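Plasmid stabilization system (Mesorhizobium opportunistum, PDB 5CEG) is probably the ParE-like toxin of a type II toxin-antitoxin pair, belonging to the RelE toxin family and held here together with another protein. Local coordinates at residues Met15-Pro23 against Ala55-Arg63; Ala81-Thr89 against Trp100-Arg110. All coordinates share one frame; numbering follows the deposited sequence. Where two conformers were deposited one is given.

Interaction 1. Residues Met15-Pro23 against Ala55-Arg63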
loop_
_atom_site.group_PDB
_atom_site.type_symbol
_atom_site.label_atom_id
_atom_site.label_comp_id
_atom_site.label_asym_id
_atom_site.label_seq_id
_atom_site.Cartn_x
_atom_site.Cartn_y
_atom_site.Cartn_z
ATOM N N MET B 15 42.988 -16.134 -7.233
ATOM C CA MET B 15 41.791 -16.656 -6.585
ATOM C C MET B 15 40.552 -15.846 -6.964
ATOM O O MET B 15 39.538 -16.407 -7.384
ATOM C CB MET B 15 41.967 -16.669 -5.066
ATOM N N ALA B 16 40.633 -14.528 -6.803
ATOM C CA ALA B 16 39.536 -13.645 -7.193
ATOM C C ALA B 16 39.342 -13.698 -8.708
ATOM O O ALA B 16 40.319 -13.691 -9.457
ATOM C CB ALA B 16 39.809 -12.214 -6.740
ATOM N N VAL B 17 38.090 -13.766 -9.157
ATOM C CA VAL B 17 37.805 -13.745 -10.587
ATOM C C VAL B 17 37.832 -12.302 -11.090
ATOM O O VAL B 17 37.787 -11.363 -10.284
ATOM C CB VAL B 17 36.442 -14.395 -10.911
ATOM C CG1 VAL B 17 36.295 -15.705 -10.168
ATOM C CG2 VAL B 17 35.303 -13.466 -10.555
ATOM N N ARG B 18 37.919 -12.122 -12.411
ATOM C CA ARG B 18 37.863 -10.782 -12.998
ATOM C C ARG B 18 36.472 -10.197 -12.788
ATOM O O ARG B 18 35.477 -10.873 -13.028
ATOM C CB ARG B 18 38.193 -10.799 -14.496
ATOM C CG ARG B 18 38.167 -9.411 -15.148
ATOM C CD ARG B 18 39.298 -9.234 -16.143
ATOM N NE ARG B 18 39.165 -8.077 -17.030
ATOM C CZ ARG B 18 39.833 -6.934 -16.893
ATOM N NH1 ARG B 18 40.677 -6.759 -15.884
ATOM N NH2 ARG B 18 39.660 -5.957 -17.770
ATOM N N LEU B 19 36.411 -8.955 -12.339
ATOM C CA LEU B 19 35.117 -8.311 -12.157
ATOM C C LEU B 19 35.059 -7.039 -12.981
ATOM O O LEU B 19 35.915 -6.158 -12.871
ATOM C CB LEU B 19 34.849 -8.014 -10.674
ATOM C CG LEU B 19 33.383 -7.656 -10.349
ATOM C CD1 LEU B 19 32.943 -8.274 -9.028
ATOM C CD2 LEU B 19 33.210 -6.165 -10.308
ATOM N N VAL B 20 34.035 -6.951 -13.820
ATOM C CA VAL B 20 33.844 -5.802 -14.680
ATOM C C VAL B 20 32.427 -5.270 -14.500
ATOM O O VAL B 20 31.563 -5.962 -13.949
ATOM C CB VAL B 20 34.106 -6.154 -16.158
ATOM C CG1 VAL B 20 35.614 -6.474 -16.362
ATOM C CG2 VAL B 20 33.263 -7.344 -16.589
ATOM N N TRP B 21 32.225 -4.032 -14.937
ATOM C CA TRP B 21 30.950 -3.330 -14.768
ATOM C C TRP B 21 30.490 -2.840 -16.130
ATOM O O TRP B 21 31.285 -2.309 -16.896
ATOM C CB TRP B 21 31.088 -2.134 -13.815
ATOM C CG TRP B 21 31.681 -2.417 -12.458
ATOM C CD1 TRP B 21 32.970 -2.797 -12.183
ATOM C CD2 TRP B 21 31.023 -2.292 -11.182
ATOM N NE1 TRP B 21 33.148 -2.935 -10.826
ATOM C CE2 TRP B 21 31.971 -2.629 -10.188
ATOM C CE3 TRP B 21 29.726 -1.936 -10.784
ATOM C CZ2 TRP B 21 31.662 -2.620 -8.829
ATOM C CZ3 TRP B 21 29.422 -1.935 -9.438
ATOM C CH2 TRP B 21 30.388 -2.270 -8.473
ATOM N N SER B 22 29.212 -3.007 -16.449
ATOM C CA SER B 22 28.713 -2.448 -17.697
ATOM C C SER B 22 28.856 -0.929 -17.679
ATOM O O SER B 22 28.854 -0.300 -16.622
ATOM C CB SER B 22 27.248 -2.843 -17.923
ATOM O OG SER B 22 26.395 -1.997 -17.155
ATOM N N PRO B 23 28.977 -0.311 -18.863
ATOM C CA PRO B 23 28.969 1.152 -18.894
ATOM C C PRO B 23 27.781 1.762 -18.145
ATOM O O PRO B 23 27.956 2.761 -17.441
ATOM C CB PRO B 23 28.897 1.457 -20.394
ATOM C CG PRO B 23 29.654 0.323 -21.001
ATOM C CD PRO B 23 29.277 -0.894 -20.182
ATOM N N ALA B 55 31.339 -5.534 -3.874
ATOM C CA ALA B 55 31.877 -5.999 -5.156
ATOM C C ALA B 55 33.152 -6.828 -4.970
ATOM O O ALA B 55 33.384 -7.782 -5.710
ATOM C CB ALA B 55 32.142 -4.817 -6.084
ATOM N N LEU B 56 33.973 -6.452 -3.994
ATOM C CA LEU B 56 35.197 -7.195 -3.676
ATOM C C LEU B 56 34.852 -8.577 -3.152
ATOM O O LEU B 56 35.511 -9.553 -3.501
ATOM C CB LEU B 56 36.051 -6.439 -2.653
ATOM C CG LEU B 56 36.769 -5.176 -3.137
ATOM C CD1 LEU B 56 37.323 -4.397 -1.951
ATOM C CD2 LEU B 56 37.882 -5.533 -4.113
ATOM N N GLN B 57 33.819 -8.667 -2.314
ATOM C CA GLN B 57 33.328 -9.970 -1.871
ATOM C C GLN B 57 32.917 -10.831 -3.050
ATOM O O GLN B 57 33.184 -12.033 -3.101
ATOM C CB GLN B 57 32.117 -9.826 -0.942
ATOM C CG GLN B 57 32.398 -9.368 0.458
ATOM C CD GLN B 57 31.140 -9.436 1.300
ATOM O OE1 GLN B 57 30.059 -9.073 0.838
ATOM N NE2 GLN B 57 31.268 -9.923 2.526
ATOM N N LEU B 58 32.223 -10.205 -3.991
ATOM C CA LEU B 58 31.674 -10.919 -5.126
ATOM C C LEU B 58 32.784 -11.462 -6.023
ATOM O O LEU B 58 32.675 -12.552 -6.569
ATOM C CB LEU B 58 30.736 -9.998 -5.908
ATOM C CG LEU B 58 29.962 -10.599 -7.071
ATOM C CD1 LEU B 58 29.146 -11.808 -6.626
ATOM C CD2 LEU B 58 29.059 -9.525 -7.674
ATOM N N ALA B 59 33.869 -10.711 -6.155
ATOM C CA ALA B 59 34.986 -11.184 -6.960
ATOM C C ALA B 59 35.588 -12.457 -6.366
ATOM O O ALA B 59 36.036 -13.340 -7.103
ATOM C CB ALA B 59 36.045 -10.097 -7.092
ATOM N N ASP B 60 35.581 -12.553 -5.037
ATOM C CA ASP B 60 36.081 -13.736 -4.326
ATOM C C ASP B 60 35.093 -14.907 -4.332
ATOM O O ASP B 60 35.489 -16.072 -4.313
ATOM C CB ASP B 60 36.409 -13.391 -2.870
ATOM C CG ASP B 60 37.720 -12.651 -2.716
ATOM O OD1 ASP B 60 38.473 -12.537 -3.704
ATOM O OD2 ASP B 60 37.996 -12.194 -1.586
ATOM N N GLN B 61 33.803 -14.597 -4.333
ATOM C CA GLN B 61 32.771 -15.631 -4.301
ATOM C C GLN B 61 31.698 -15.282 -5.314
ATOM O O GLN B 61 30.664 -14.711 -4.964
ATOM C CB GLN B 61 32.157 -15.775 -2.901
ATOM C CG GLN B 61 33.106 -16.389 -1.856
ATOM C CD GLN B 61 33.454 -17.840 -2.143
ATOM O OE1 GLN B 61 32.794 -18.515 -2.939
ATOM N NE2 GLN B 61 34.505 -18.330 -1.492
ATOM N N PRO B 62 31.950 -15.606 -6.587
ATOM C CA PRO B 62 31.123 -15.109 -7.696
ATOM C C PRO B 62 29.675 -15.591 -7.703
ATOM O O PRO B 62 28.842 -14.986 -8.387
ATOM C CB PRO B 62 31.866 -15.622 -8.945
ATOM C CG PRO B 62 32.785 -16.683 -8.461
ATOM C CD PRO B 62 33.156 -16.305 -7.064
ATOM N N ARG B 63 29.366 -16.641 -6.947
ATOM C CA ARG B 63 28.001 -17.145 -6.927
ATOM C C ARG B 63 27.256 -16.779 -5.641
ATOM O O ARG B 63 26.284 -17.437 -5.272
ATOM C CB ARG B 63 28.012 -18.661 -7.131
ATOM C CG ARG B 63 28.629 -19.055 -8.479
ATOM C CD ARG B 63 28.524 -20.561 -8.738
ATOM N NE ARG B 63 28.993 -20.938 -10.074
ATOM C CZ ARG B 63 30.230 -21.341 -10.359
ATOM N NH1 ARG B 63 31.155 -21.418 -9.406
ATOM N NH2 ARG B 63 30.547 -21.673 -11.606
HETATM O O HOH W 1 37.064 -16.924 -6.866
#
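Leu19 lays its CD1 methyl against the last turns of helix 41-60, over Ala55 O, Leu58 CB and the N and CB of Ala59. This is helix-on-sheet packing in a RelE/ParE-type toxin fold. Strand 18-21, outermost within this chain, meets the C-terminal end of the second helix, with the two axes 8.4 Å apart at their closest and running at 135°. On its other side Trp21 makes backbone hydrogen bonds to the chain of another protein. The CG of Leu19 lies opposite its backbone N (chi1 -166°), which carries the branch to the helix. There CD1 comes 3.4 Å from Ala55 O and 4.1 Å from Ala59 CB. Trp21 also reaches Ala55. Its six-membered ring approaches obliquely, and CZ2 lies 3.5 Å from Ala55 CB. The Trp21 side chain also touches Ile103 of the neighbouring strand.

Before the strand begins, a backbone hydrogen bond joins the two segments. Val17 N donates to Ala59 O at 2.9 Å, and the bond is fairly straight (161° at the hydrogen). The donor sits tilted from the carbonyl plane. Ala59 O is near the helix end, and it also receives a CA-H contact from Ala16. Both Val17 methyls lie around this carbonyl, and CG1 goes on to cross Pro62 at its CG. Pro62 in turn packs on Val101 and Val98. Asp60 starts away from the strand, but its carboxylate comes back beside Ala16, with OD1 3.3 Å from CB. One water bridges the backbones, donating to Met15 O at 2.6 Å and to Asp60 O at 3.1 Å.

Interaction 2. Residues Ala81-Thr89 against Trp100-Arg110. With NA (sodium ion), chain J.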
loop_
_atom_site.group_PDB
_atom_site.type_symbol
_atom_site.label_atom_id
_atom_site.label_comp_id
_atom_site.label_asym_id
_atom_site.label_seq_id
_atom_site.Cartn_x
_atom_site.Cartn_y
_atom_site.Cartn_z
ATOM N N ALA B 81 21.868 -2.780 0.827
ATOM C CA ALA B 81 20.777 -1.841 1.065
ATOM C C ALA B 81 21.235 -0.386 1.052
ATOM O O ALA B 81 22.264 -0.053 1.654
ATOM C CB ALA B 81 20.098 -2.162 2.393
ATOM N N PRO B 82 20.478 0.489 0.378
ATOM C CA PRO B 82 19.194 0.303 -0.324
ATOM C C PRO B 82 19.311 -0.118 -1.795
ATOM O O PRO B 82 18.336 0.003 -2.557
ATOM C CB PRO B 82 18.569 1.697 -0.234
ATOM C CG PRO B 82 19.770 2.601 -0.334
ATOM C CD PRO B 82 20.855 1.914 0.445
ATOM N N PHE B 83 20.490 -0.592 -2.189
ATOM C CA PHE B 83 20.759 -0.929 -3.584
ATOM C C PHE B 83 20.654 -2.418 -3.850
ATOM O O PHE B 83 20.842 -3.253 -2.963
ATOM C CB PHE B 83 22.153 -0.433 -4.001
ATOM C CG PHE B 83 22.409 0.990 -3.629
ATOM C CD1 PHE B 83 21.792 2.017 -4.324
ATOM C CD2 PHE B 83 23.233 1.297 -2.558
ATOM C CE1 PHE B 83 22.011 3.332 -3.969
ATOM C CE2 PHE B 83 23.456 2.605 -2.196
ATOM C CZ PHE B 83 22.842 3.624 -2.888
ATOM N N VAL B 84 20.350 -2.738 -5.099
ATOM C CA VAL B 84 20.348 -4.102 -5.575
ATOM C C VAL B 84 21.370 -4.183 -6.701
ATOM O O VAL B 84 21.276 -3.430 -7.675
ATOM C CB VAL B 84 18.944 -4.492 -6.077
ATOM C CG1 VAL B 84 18.980 -5.794 -6.800
ATOM C CG2 VAL B 84 17.939 -4.519 -4.905
ATOM N N LEU B 85 22.367 -5.049 -6.553
ATOM C CA LEU B 85 23.318 -5.269 -7.635
ATOM C C LEU B 85 22.778 -6.372 -8.526
ATOM O O LEU B 85 22.507 -7.466 -8.047
ATOM C CB LEU B 85 24.699 -5.665 -7.104
ATOM C CG LEU B 85 25.524 -4.723 -6.223
ATOM C CD1 LEU B 85 26.807 -5.420 -5.801
ATOM C CD2 LEU B 85 25.863 -3.439 -6.934
ATOM N N LEU B 86 22.639 -6.096 -9.820
ATOM C CA LEU B 86 22.259 -7.134 -10.776
ATOM C C LEU B 86 23.502 -7.554 -11.540
ATOM O O LEU B 86 24.194 -6.703 -12.086
ATOM C CB LEU B 86 21.195 -6.637 -11.766
ATOM C CG LEU B 86 19.890 -6.101 -11.179
ATOM C CD1 LEU B 86 18.988 -5.612 -12.312
ATOM C CD2 LEU B 86 19.220 -7.198 -10.364
ATOM N N TYR B 87 23.796 -8.845 -11.573
ATOM C CA TYR B 87 25.028 -9.292 -12.228
ATOM C C TYR B 87 24.866 -10.688 -12.807
ATOM O O TYR B 87 23.878 -11.376 -12.547
ATOM C CB TYR B 87 26.200 -9.269 -11.233
ATOM C CG TYR B 87 26.280 -10.459 -10.285
ATOM C CD1 TYR B 87 25.615 -10.456 -9.056
ATOM C CD2 TYR B 87 27.050 -11.566 -10.609
ATOM C CE1 TYR B 87 25.715 -11.539 -8.189
ATOM C CE2 TYR B 87 27.151 -12.650 -9.761
ATOM C CZ TYR B 87 26.477 -12.640 -8.556
ATOM O OH TYR B 87 26.595 -13.738 -7.708
ATOM N N GLU B 88 25.859 -11.117 -13.581
ATOM C CA GLU B 88 25.927 -12.509 -14.009
ATOM C C GLU B 88 27.358 -13.010 -13.911
ATOM O O GLU B 88 28.293 -12.210 -13.887
ATOM C CB GLU B 88 25.423 -12.676 -15.446
ATOM C CG GLU B 88 26.194 -11.808 -16.445
ATOM C CD GLU B 88 25.804 -12.031 -17.894
ATOM O OE1 GLU B 88 24.810 -12.739 -18.170
ATOM O OE2 GLU B 88 26.503 -11.473 -18.764
ATOM N N THR B 89 27.516 -14.326 -13.856
ATOM C CA THR B 89 28.836 -14.926 -14.043
ATOM C C THR B 89 28.950 -15.432 -15.472
ATOM O O THR B 89 27.946 -15.775 -16.106
ATOM C CB THR B 89 29.114 -16.107 -13.085
ATOM O OG1 THR B 89 28.312 -17.234 -13.441
ATOM C CG2 THR B 89 28.860 -15.721 -11.621
ATOM N N TRP B 100 34.623 -14.419 -15.543
ATOM C CA TRP B 100 34.377 -13.125 -14.924
ATOM C C TRP B 100 32.983 -12.969 -14.381
ATOM O O TRP B 100 32.099 -13.795 -14.552
ATOM C CB TRP B 100 34.637 -11.958 -15.876
ATOM C CG TRP B 100 33.683 -11.919 -16.990
ATOM C CD1 TRP B 100 32.544 -11.177 -17.095
ATOM C CD2 TRP B 100 33.781 -12.683 -18.175
ATOM N NE1 TRP B 100 31.926 -11.434 -18.299
ATOM C CE2 TRP B 100 32.676 -12.357 -18.978
ATOM C CE3 TRP B 100 34.704 -13.612 -18.642
ATOM C CZ2 TRP B 100 32.482 -12.931 -20.216
ATOM C CZ3 TRP B 100 34.510 -14.181 -19.856
ATOM C CH2 TRP B 100 33.407 -13.851 -20.627
ATOM N N VAL B 101 32.884 -11.929 -13.568
ATOM C CA VAL B 101 31.606 -11.462 -13.044
ATOM C C VAL B 101 31.356 -10.136 -13.734
ATOM O O VAL B 101 32.233 -9.277 -13.727
ATOM C CB VAL B 101 31.644 -11.285 -11.521
ATOM C CG1 VAL B 101 30.488 -10.389 -11.046
ATOM C CG2 VAL B 101 31.593 -12.650 -10.847
ATOM N N GLU B 102 30.187 -9.967 -14.356
ATOM C CA GLU B 102 29.808 -8.652 -14.870
ATOM C C GLU B 102 28.667 -8.065 -14.047
ATOM O O GLU B 102 27.590 -8.653 -13.996
ATOM C CB GLU B 102 29.366 -8.699 -16.345
ATOM C CG GLU B 102 28.901 -7.293 -16.819
ATOM C CD GLU B 102 28.336 -7.226 -18.230
ATOM O OE1 GLU B 102 28.403 -8.226 -18.972
ATOM O OE2 GLU B 102 27.840 -6.134 -18.596
ATOM N N ILE B 103 28.911 -6.930 -13.400
ATOM C CA ILE B 103 27.824 -6.212 -12.738
ATOM C C ILE B 103 27.113 -5.379 -13.805
ATOM O O ILE B 103 27.691 -4.480 -14.418
ATOM C CB ILE B 103 28.337 -5.353 -11.568
ATOM C CG1 ILE B 103 28.990 -6.274 -10.532
ATOM C CG2 ILE B 103 27.190 -4.555 -10.952
ATOM C CD1 ILE B 103 29.516 -5.575 -9.291
ATOM N N VAL B 104 25.850 -5.726 -14.043
ATOM C CA VAL B 104 25.105 -5.139 -15.154
ATOM C C VAL B 104 24.399 -3.822 -14.787
ATOM O O VAL B 104 24.398 -2.876 -15.576
ATOM C CB VAL B 104 24.100 -6.174 -15.691
ATOM C CG1 VAL B 104 23.260 -5.586 -16.831
ATOM C CG2 VAL B 104 24.855 -7.414 -16.183
ATOM N N ARG B 105 23.812 -3.750 -13.584
ATOM C CA ARG B 105 23.214 -2.502 -13.060
ATOM C C ARG B 105 23.404 -2.414 -11.556
ATOM O O ARG B 105 23.523 -3.444 -10.882
ATOM C CB ARG B 105 21.701 -2.398 -13.320
ATOM C CG ARG B 105 21.277 -2.410 -14.772
ATOM C CD ARG B 105 21.797 -1.203 -15.540
ATOM N NE ARG B 105 21.369 0.115 -15.052
ATOM C CZ ARG B 105 20.434 0.864 -15.632
ATOM N NH1 ARG B 105 19.770 0.409 -16.691
ATOM N NH2 ARG B 105 20.175 2.079 -15.159
ATOM N N VAL B 106 23.388 -1.190 -11.051
ATOM C CA VAL B 106 23.221 -0.927 -9.621
ATOM C C VAL B 106 21.899 -0.164 -9.449
ATOM O O VAL B 106 21.775 0.984 -9.884
ATOM C CB VAL B 106 24.387 -0.109 -9.039
ATOM C CG1 VAL B 106 24.215 0.037 -7.524
ATOM C CG2 VAL B 106 25.733 -0.779 -9.366
ATOM N N VAL B 107 20.906 -0.818 -8.848
ATOM C CA VAL B 107 19.554 -0.256 -8.798
ATOM C C VAL B 107 19.210 0.237 -7.396
ATOM O O VAL B 107 19.408 -0.486 -6.441
ATOM C CB VAL B 107 18.521 -1.295 -9.226
ATOM C CG1 VAL B 107 17.117 -0.684 -9.232
ATOM C CG2 VAL B 107 18.866 -1.854 -10.618
ATOM N N ASP B 108 18.715 1.468 -7.281
ATOM C CA ASP B 108 18.265 1.985 -5.989
ATOM C C ASP B 108 16.807 1.600 -5.789
ATOM O O ASP B 108 15.939 2.114 -6.486
ATOM C CB ASP B 108 18.431 3.509 -5.931
ATOM C CG ASP B 108 18.057 4.104 -4.573
ATOM O OD1 ASP B 108 17.450 3.417 -3.729
ATOM O OD2 ASP B 108 18.401 5.282 -4.346
ATOM N N GLY B 109 16.542 0.709 -4.836
ATOM C CA GLY B 109 15.184 0.246 -4.619
ATOM C C GLY B 109 14.223 1.349 -4.202
ATOM O O GLY B 109 13.016 1.256 -4.438
ATOM N N ARG B 110 14.744 2.389 -3.558
ATOM C CA ARG B 110 13.895 3.509 -3.154
ATOM C C ARG B 110 13.389 4.283 -4.367
ATOM O O ARG B 110 12.336 4.925 -4.314
ATOM C CB ARG B 110 14.648 4.461 -2.219
ATOM C CG ARG B 110 15.054 3.833 -0.889
ATOM C CD ARG B 110 16.049 4.774 -0.214
ATOM N NE ARG B 110 16.479 4.313 1.102
ATOM C CZ ARG B 110 17.546 4.796 1.732
ATOM N NH1 ARG B 110 18.288 5.729 1.153
ATOM N NH2 ARG B 110 17.874 4.341 2.933
HETATM NA NA NA J . 10.879 1.129 -3.107
HETATM O O HOH W 2 29.232 -10.740 -19.159
HETATM O O HOH W 3 10.251 3.454 -3.166
HETATM O O HOH W 4 8.535 1.012 -2.267
#
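Pro82 rests its ring on one face of the Arg110 guanidinium, with CG 3.7 Å above the plane and over its centre. The Arg110 chain, extended from CG to NE, crosses the proline at an angle. Its charged end pairs with an acidic side chain on a chain of another protein.

Backbone hydrogen bonds join strands 83-89 and 100-108 in antiparallel pairs. Val84 exchanges two bonds with Val107, and Glu88 two with Glu102. Between them Leu86 O accepts from Val104 N at 2.7 Å and, weakly, from Arg105 N at 3.3 Å. This is a classic beta bulge, and it shifts the register by one. At the far end Gly109 N donates to Pro82 O at 3.0 Å.

Apolar packing fills the face bearing Phe83, Leu85, Tyr87, Ile103 and Val106. Leu85 CD2 lies side by side with Val106 CG2 at 3.6 Å. Tyr87 CD2 meets Val101 CG1 at 3.7 Å, while its hydroxyl is bound by Pro62 O and Gly65 N.

The face of Glu88, Glu102 and Arg105 also carries Val84, Leu86 and Val107. The two glutamates run side by side, their carboxylate planes 73° apart. A water donates to both, and basic side chains of a second chain of another protein pair with them. Glu88 OE1 also bonds Ser74. Arg105 turns away to Asp28.

Asp108 OD1 caps the following helix at Arg110 N. Gly109 O binds sodium at 2.5 Å, with the carbonyls of Leu113, Leu116 and Phe117 and two waters. Together these strands form the central antiparallel hairpin of the RelE/ParE toxin sheet.

Overall arrangement
From the N terminus, the chain forms strand 18-21, outermost in the sheet within this chain, then helices 23-37 and 41-60. Interaction 1 closes this mostly helical loop by bringing the end of the second helix back to the first strand. Interaction 2 opens only later and closes the short connection between strands 83-90 and 100-108. The two contacts follow in series; neither nests in nor crosses the other. They still meet in space, with centres about 12 Å apart, because strand 100-108 lies parallel to and beside strand 18-21. Ser22 OG to Val104 O probably adds a hydrogen bond between them. The helical pair is thus tied to the sheet through strand 18-21.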